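Local coordinates for ribosomal-protein-serine acetyltransferase, putative (Vibrio cholerae O1 biovar eltor, PDB 2FCK) that probably acetylates the N-terminal serine or alanine of a protein substrate, using a GNAT-type acetyltransferase fold, at residues Pro6-Val11 with Leu63-Ala68; Ile137-Asp140 with Pro145-Ala148. All coordinates share one frame; numbering follows the deposited sequence. Where two conformers were deposited one is given.

Contact 1 packs P6 and F8 of the N-terminal loop on helix 51-66; contact 2 packs the end of strand 134-139 on helix 144-152. Both reach the same mixed sheet, on opposite sides of the chain's centre. Their own centres lie 24 Å apart, their nearest atoms about 14 Å, and they do not touch. Contact 1 closes first along the chain, with 51 residues between its segments against four in contact 2. In GNAT relatives acetyl-CoA lies where the parallel strands, here 98-105 and 134-139, splay apart, so contact 2 is probably near that site. Bound nitrate, probably from the crystallisation liquor, lies about 3 Å from the side chains of P6 and of S146.

Contact 1. Residues Pro6-Val11 with Leu63-Ala68; sequences PDFQIV and LNWVKA
The indole of W65 reaches out from the last turn of helix 51-66 and presents one border to the chain between P6 and F8. Its CZ2 lies at 3.4 Å from F8 O, which sits at the indole edge near the ring plane, a position suited to the slightly positive C-H groups there. The same CZ2 makes its closer side-chain touch with F8 CB, at 4.0 Å, and lies off the phenyl edge, near that ring's plane. Further round, W65 NE1 comes to 3.6 Å from P6 CA, obliquely to the indole, while its N-H is bonded to the carbonyl of T5. Tryptophan thus serves as both broad apolar filler and backbone donor. With CG anti to the backbone N (chi1 179°), the indole projects off the helix toward this loop. Nearer the surface, P6 CG and V66 CG1 meet at 4.1 Å, the side chains crossing at about a right angle; a rigid proline and a compact valine suit so shallow a contact. A Schellman motif, with A68 at positive phi, closes the helix just after this turn. Y71 and F73 of strand 71-77 pack edge-to-face with W65, while F8 packs against F125 and R129 of helix 114-129.

Contact 2. Residues Ile137-Asp140 with Pro145-Ala148; sequences IVCD and PSQA
Strand 134-139 runs out at C139, and C139 CA lies 6.2 Å from Q147 CA in the following helix, the nearest pair of CA atoms. The C139 side chain points at the helix and lies against two successive residues: its CB is 3.8 Å from Q147 CG, and its SG is 3.5 Å from S146 OG in one of the two modelled positions of that serine. A small, weakly polar thiol suits this buried place, where an aliphatic stem and a hydroxyl arrive together. Q147 then extends beyond CG (chi2 163°), carrying its amide past the cysteine to the backbone of D140. There NE2 donates to D140 O over 3.1 Å; the bond is bent, with 140° at the hydrogen, and the donor stands 19° from the carbonyl plane. P141 O is a second, weak acceptor for the same NE2. This strand-to-helix turn belongs to the GNAT fold, whose parallel strand pair, here 98-105 with 134-139, is followed by a helix beside the strand. In the same conformer, S146 OG is bonded to N143 O and accepts a bond of 3.1 Å from a water. That water in turn accepts from D140 N, 2.8 Å from the water oxygen, so this serine position reaches the strand end indirectly. Y103 of the neighbouring strand 98-105 packs on C139, and its hydroxyl is hydrogen-bonded to S146 O.

Contact 1. Residues Pro6-Val11 with Leu63-Ala68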
ATOM      1  N   PRO A   6      -2.223  22.375  -8.507  1.00 45.13           N
ATOM      2  CA  PRO A   6      -0.780  22.455  -8.749  1.00 44.58           C
ATOM      3  C   PRO A   6      -0.084  23.606  -7.997  1.00 42.99           C
ATOM      4  O   PRO A   6       1.152  23.639  -7.946  1.00 42.14           O
ATOM      5  CB  PRO A   6      -0.687  22.685 -10.267  1.00 44.99           C
ATOM      6  CG  PRO A   6      -2.020  22.185 -10.835  1.00 45.96           C
ATOM      7  CD  PRO A   6      -3.039  22.425  -9.757  1.00 46.15           C
ATOM      8  N   ASP A   7      -0.868  24.514  -7.425  1.00 42.51           N
ATOM      9  CA  ASP A   7      -0.295  25.669  -6.734  1.00 44.12           C
ATOM     10  C   ASP A   7      -0.080  25.417  -5.241  1.00 43.97           C
ATOM     11  O   ASP A   7       0.448  26.298  -4.504  1.00 44.64           O
ATOM     12  CB  ASP A   7      -1.198  26.889  -6.929  1.00 44.69           C
ATOM     13  CG  ASP A   7      -1.056  27.484  -8.303  1.00 50.17           C
ATOM     14  OD1 ASP A   7       0.098  27.541  -8.811  1.00 55.48           O
ATOM     15  OD2 ASP A   7      -2.090  27.905  -8.875  1.00 53.79           O
ATOM     16  N   PHE A   8      -0.513  24.260  -4.785  1.00 41.76           N
ATOM     17  CA  PHE A   8      -0.458  23.946  -3.355  1.00 43.92           C
ATOM     18  C   PHE A   8       0.967  23.801  -2.874  1.00 43.83           C
ATOM     19  O   PHE A   8       1.752  23.098  -3.501  1.00 43.36           O
ATOM     20  CB  PHE A   8      -1.148  22.603  -3.049  1.00 43.38           C
ATOM     21  CG  PHE A   8      -1.037  22.187  -1.587  1.00 46.80           C
ATOM     22  CD1 PHE A   8      -0.223  21.103  -1.204  1.00 46.87           C
ATOM     23  CD2 PHE A   8      -1.730  22.888  -0.583  1.00 47.87           C
ATOM     24  CE1 PHE A   8      -0.099  20.722   0.171  1.00 49.65           C
ATOM     25  CE2 PHE A   8      -1.623  22.491   0.778  1.00 49.06           C
ATOM     26  CZ  PHE A   8      -0.813  21.412   1.143  1.00 46.68           C
ATOM     27  N   GLN A   9       1.293  24.499  -1.777  1.00 44.00           N
ATOM     28  CA  GLN A   9       2.645  24.452  -1.196  1.00 43.83           C
ATOM     29  C   GLN A   9       2.557  24.138   0.297  1.00 44.10           C
ATOM     30  O   GLN A   9       1.583  24.509   0.973  1.00 44.09           O
ATOM     31  CB  GLN A   9       3.388  25.772  -1.366  1.00 45.13           C
ATOM     32  CG  GLN A   9       3.145  26.422  -2.743  1.00 45.81           C
ATOM     33  CD  GLN A   9       4.064  27.541  -3.020  1.00 48.41           C
ATOM     34  OE1 GLN A   9       4.483  28.256  -2.101  1.00 49.17           O
ATOM     35  NE2 GLN A   9       4.414  27.718  -4.302  1.00 45.68           N
ATOM     36  N   ILE A  10       3.585  23.468   0.807  1.00 42.79           N
ATOM     37  CA  ILE A  10       3.771  23.403   2.243  1.00 41.79           C
ATOM     38  C   ILE A  10       5.001  24.251   2.523  1.00 42.76           C
ATOM     39  O   ILE A  10       6.062  24.009   1.953  1.00 43.66           O
ATOM     40  CB  ILE A  10       3.961  21.922   2.734  1.00 41.64           C
ATOM     41  CG1 ILE A  10       2.740  21.033   2.473  1.00 42.69           C
ATOM     42  CG2 ILE A  10       4.307  21.923   4.242  1.00 43.13           C
ATOM     43  CD1 ILE A  10       3.128  19.524   2.571  1.00 41.75           C
ATOM     44  N   VAL A  11       4.866  25.274   3.375  1.00 42.22           N
ATOM     45  CA  VAL A  11       5.941  26.228   3.627  1.00 42.51           C
ATOM     46  C   VAL A  11       6.331  26.187   5.100  1.00 42.30           C
ATOM     47  O   VAL A  11       5.476  26.237   5.966  1.00 44.01           O
ATOM     48  CB  VAL A  11       5.533  27.683   3.255  1.00 42.26           C
ATOM     49  CG1 VAL A  11       6.733  28.628   3.450  1.00 40.77           C
ATOM     50  CG2 VAL A  11       4.995  27.717   1.855  1.00 44.63           C
ATOM     51  N   LEU A  63       1.937  14.919 -13.421  1.00 40.44           N
ATOM     52  CA  LEU A  63       0.780  14.145 -13.852  1.00 42.18           C
ATOM     53  C   LEU A  63       0.231  13.469 -12.586  1.00 43.20           C
ATOM     54  O   LEU A  63      -0.961  13.609 -12.293  1.00 42.67           O
ATOM     55  CB  LEU A  63       1.213  13.125 -14.902  1.00 41.27           C
ATOM     56  CG  LEU A  63       0.131  12.249 -15.565  1.00 41.26           C
ATOM     57  CD1 LEU A  63      -1.098  13.081 -15.946  1.00 44.31           C
ATOM     58  CD2 LEU A  63       0.746  11.547 -16.771  1.00 41.69           C
ATOM     59  N   ASN A  64       1.114  12.815 -11.801  1.00 43.53           N
ATOM     60  CA  ASN A  64       0.673  12.093 -10.607  1.00 44.05           C
ATOM     61  C   ASN A  64      -0.019  13.029  -9.614  1.00 43.12           C
ATOM     62  O   ASN A  64      -1.083  12.693  -9.063  1.00 43.35           O
ATOM     63  CB  ASN A  64       1.786  11.319  -9.938  1.00 45.90           C
ATOM     64  CG  ASN A  64       2.512  10.392 -10.885  1.00 48.02           C
ATOM     65  OD1 ASN A  64       3.699  10.118 -10.699  1.00 52.82           O
ATOM     66  ND2 ASN A  64       1.823   9.912 -11.889  1.00 46.69           N
ATOM     67  N   TRP A  65       0.528  14.224  -9.460  1.00 41.75           N
ATOM     68  CA  TRP A  65      -0.054  15.210  -8.532  1.00 41.54           C
ATOM     69  C   TRP A  65      -1.485  15.605  -8.975  1.00 41.57           C
ATOM     70  O   TRP A  65      -2.446  15.530  -8.199  1.00 42.08           O
ATOM     71  CB  TRP A  65       0.879  16.385  -8.464  1.00 41.82           C
ATOM     72  CG  TRP A  65       0.519  17.576  -7.591  1.00 42.99           C
ATOM     73  CD1 TRP A  65      -0.588  18.403  -7.704  1.00 43.09           C
ATOM     74  CD2 TRP A  65       1.361  18.180  -6.603  1.00 40.46           C
ATOM     75  NE1 TRP A  65      -0.500  19.449  -6.796  1.00 42.00           N
ATOM     76  CE2 TRP A  65       0.686  19.327  -6.114  1.00 43.21           C
ATOM     77  CE3 TRP A  65       2.621  17.828  -6.041  1.00 40.12           C
ATOM     78  CZ2 TRP A  65       1.234  20.137  -5.105  1.00 41.09           C
ATOM     79  CZ3 TRP A  65       3.157  18.628  -5.051  1.00 43.75           C
ATOM     80  CH2 TRP A  65       2.462  19.777  -4.592  1.00 43.54           C
ATOM     81  N   VAL A  66      -1.643  15.977 -10.236  1.00 40.30           N
ATOM     82  CA  VAL A  66      -2.953  16.437 -10.739  1.00 41.85           C
ATOM     83  C   VAL A  66      -3.969  15.260 -10.723  1.00 41.38           C
ATOM     84  O   VAL A  66      -5.215  15.450 -10.631  1.00 41.81           O
ATOM     85  CB  VAL A  66      -2.806  17.035 -12.151  1.00 43.23           C
ATOM     86  CG1 VAL A  66      -1.922  18.306 -12.110  1.00 41.45           C
ATOM     87  CG2 VAL A  66      -2.191  16.002 -13.089  1.00 45.48           C
ATOM     88  N   LYS A  67      -3.440  14.038 -10.851  1.00 41.50           N
ATOM     89  CA  LYS A  67      -4.314  12.830 -10.826  1.00 43.44           C
ATOM     90  C   LYS A  67      -4.571  12.411  -9.359  1.00 43.83           C
ATOM     91  O   LYS A  67      -5.310  11.448  -9.101  1.00 43.27           O
ATOM     92  CB  LYS A  67      -3.661  11.644 -11.567  1.00 44.34           C
ATOM     93  CG  LYS A  67      -3.800  11.631 -13.081  1.00 47.51           C
ATOM     94  CD  LYS A  67      -2.709  10.749 -13.687  1.00 54.16           C
ATOM     95  CE  LYS A  67      -3.204   9.383 -14.105  1.00 59.08           C
ATOM     96  NZ  LYS A  67      -2.039   8.540 -14.568  1.00 60.88           N
ATOM     97  N   ALA A  68      -3.935  13.108  -8.411  1.00 42.81           N
ATOM     98  CA  ALA A  68      -4.018  12.804  -6.967  1.00 44.63           C
ATOM     99  C   ALA A  68      -3.497  11.416  -6.555  1.00 45.79           C
ATOM    100  O   ALA A  68      -3.890  10.886  -5.514  1.00 47.66           O
ATOM    101  CB  ALA A  68      -5.431  13.065  -6.383  1.00 44.45           C
TER

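Contact 2. Residues Ile137-Asp140 with Pro145-Ala148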
ATOM      1  N   ILE A 137       7.850   4.361   5.509  1.00 47.47           N
ATOM      2  CA  ILE A 137       9.050   4.709   4.747  1.00 47.88           C
ATOM      3  C   ILE A 137       9.807   3.437   4.420  1.00 48.34           C
ATOM      4  O   ILE A 137       9.920   2.610   5.324  1.00 46.78           O
ATOM      5  CB  ILE A 137       9.906   5.622   5.580  1.00 48.27           C
ATOM      6  CG1 ILE A 137       9.185   6.968   5.740  1.00 48.39           C
ATOM      7  CG2 ILE A 137      11.294   5.852   4.961  1.00 49.57           C
ATOM      8  CD1 ILE A 137       9.684   7.749   6.850  1.00 44.96           C
ATOM      9  N   VAL A 138      10.247   3.232   3.159  1.00 45.86           N
ATOM     10  CA  VAL A 138      11.049   2.056   2.789  1.00 47.07           C
ATOM     11  C   VAL A 138      12.434   2.563   2.412  1.00 48.10           C
ATOM     12  O   VAL A 138      12.544   3.380   1.506  1.00 50.81           O
ATOM     13  CB  VAL A 138      10.473   1.279   1.559  1.00 47.96           C
ATOM     14  CG1 VAL A 138      11.316   0.016   1.266  1.00 49.84           C
ATOM     15  CG2 VAL A 138       9.029   0.921   1.883  1.00 48.06           C
ATOM     16  N   CYS A 139      13.464   2.109   3.108  1.00 46.72           N
ATOM     17  CA  CYS A 139      14.817   2.543   2.771  1.00 46.78           C
ATOM     18  C   CYS A 139      15.599   1.411   2.159  1.00 46.32           C
ATOM     19  O   CYS A 139      15.442   0.258   2.556  1.00 46.72           O
ATOM     20  CB  CYS A 139      15.572   3.007   4.026  1.00 46.64           C
ATOM     21  SG  CYS A 139      14.876   4.535   4.698  1.00 48.33           S
ATOM     22  N   ASP A 140      16.482   1.740   1.218  1.00 45.94           N
ATOM     23  CA  ASP A 140      17.430   0.760   0.716  1.00 45.86           C
ATOM     24  C   ASP A 140      18.315   0.391   1.904  1.00 45.33           C
ATOM     25  O   ASP A 140      18.851   1.297   2.556  1.00 43.96           O
ATOM     26  CB  ASP A 140      18.261   1.383  -0.415  1.00 46.14           C
ATOM     27  CG  ASP A 140      19.109   0.359  -1.152  1.00 48.07           C
ATOM     28  OD1 ASP A 140      19.961  -0.286  -0.530  1.00 48.68           O
ATOM     29  OD2 ASP A 140      18.899   0.169  -2.384  1.00 54.86           O
ATOM     30  N   PRO A 145      22.344   6.980   5.480  1.00 44.61           N
ATOM     31  CA  PRO A 145      21.838   8.339   5.759  1.00 44.38           C
ATOM     32  C   PRO A 145      20.298   8.438   5.643  1.00 43.90           C
ATOM     33  O   PRO A 145      19.679   9.136   6.435  1.00 43.78           O
ATOM     34  CB  PRO A 145      22.568   9.206   4.723  1.00 44.89           C
ATOM     35  CG  PRO A 145      23.888   8.439   4.479  1.00 45.26           C
ATOM     36  CD  PRO A 145      23.409   6.990   4.461  1.00 45.57           C
ATOM     37  N   SER A 146      19.681   7.677   4.738  0.70 42.62           N
ATOM     38  CA  SER A 146      18.212   7.764   4.548  0.70 42.91           C
ATOM     39  C   SER A 146      17.509   7.124   5.758  0.70 42.40           C
ATOM     40  O   SER A 146      16.435   7.552   6.220  0.70 41.38           O
ATOM     41  CB  SER A 146      17.755   7.076   3.234  0.70 42.93           C
ATOM     42  OG  SER A 146      17.925   5.653   3.283  0.70 44.74           O
ATOM     43  N   GLN A 147      18.125   6.066   6.270  1.00 41.49           N
ATOM     44  CA  GLN A 147      17.603   5.428   7.475  1.00 41.76           C
ATOM     45  C   GLN A 147      17.722   6.371   8.677  1.00 42.21           C
ATOM     46  O   GLN A 147      16.767   6.511   9.454  1.00 42.83           O
ATOM     47  CB  GLN A 147      18.382   4.129   7.750  1.00 40.04           C
ATOM     48  CG  GLN A 147      18.289   3.139   6.608  1.00 42.68           C
ATOM     49  CD  GLN A 147      19.362   2.049   6.653  1.00 45.81           C
ATOM     50  OE1 GLN A 147      19.804   1.625   7.747  1.00 45.95           O
ATOM     51  NE2 GLN A 147      19.826   1.616   5.479  1.00 44.12           N
ATOM     52  N   ALA A 148      18.900   6.994   8.811  1.00 41.84           N
ATOM     53  CA  ALA A 148      19.210   7.895   9.934  1.00 41.72           C
ATOM     54  C   ALA A 148      18.179   9.057   9.928  1.00 41.49           C
ATOM     55  O   ALA A 148      17.700   9.459  10.982  1.00 41.22           O
ATOM     56  CB  ALA A 148      20.668   8.433   9.831  1.00 41.60           C
TER
HETATM   57  O   HOH W   1      16.694   4.493   0.706  1.00 29.03           O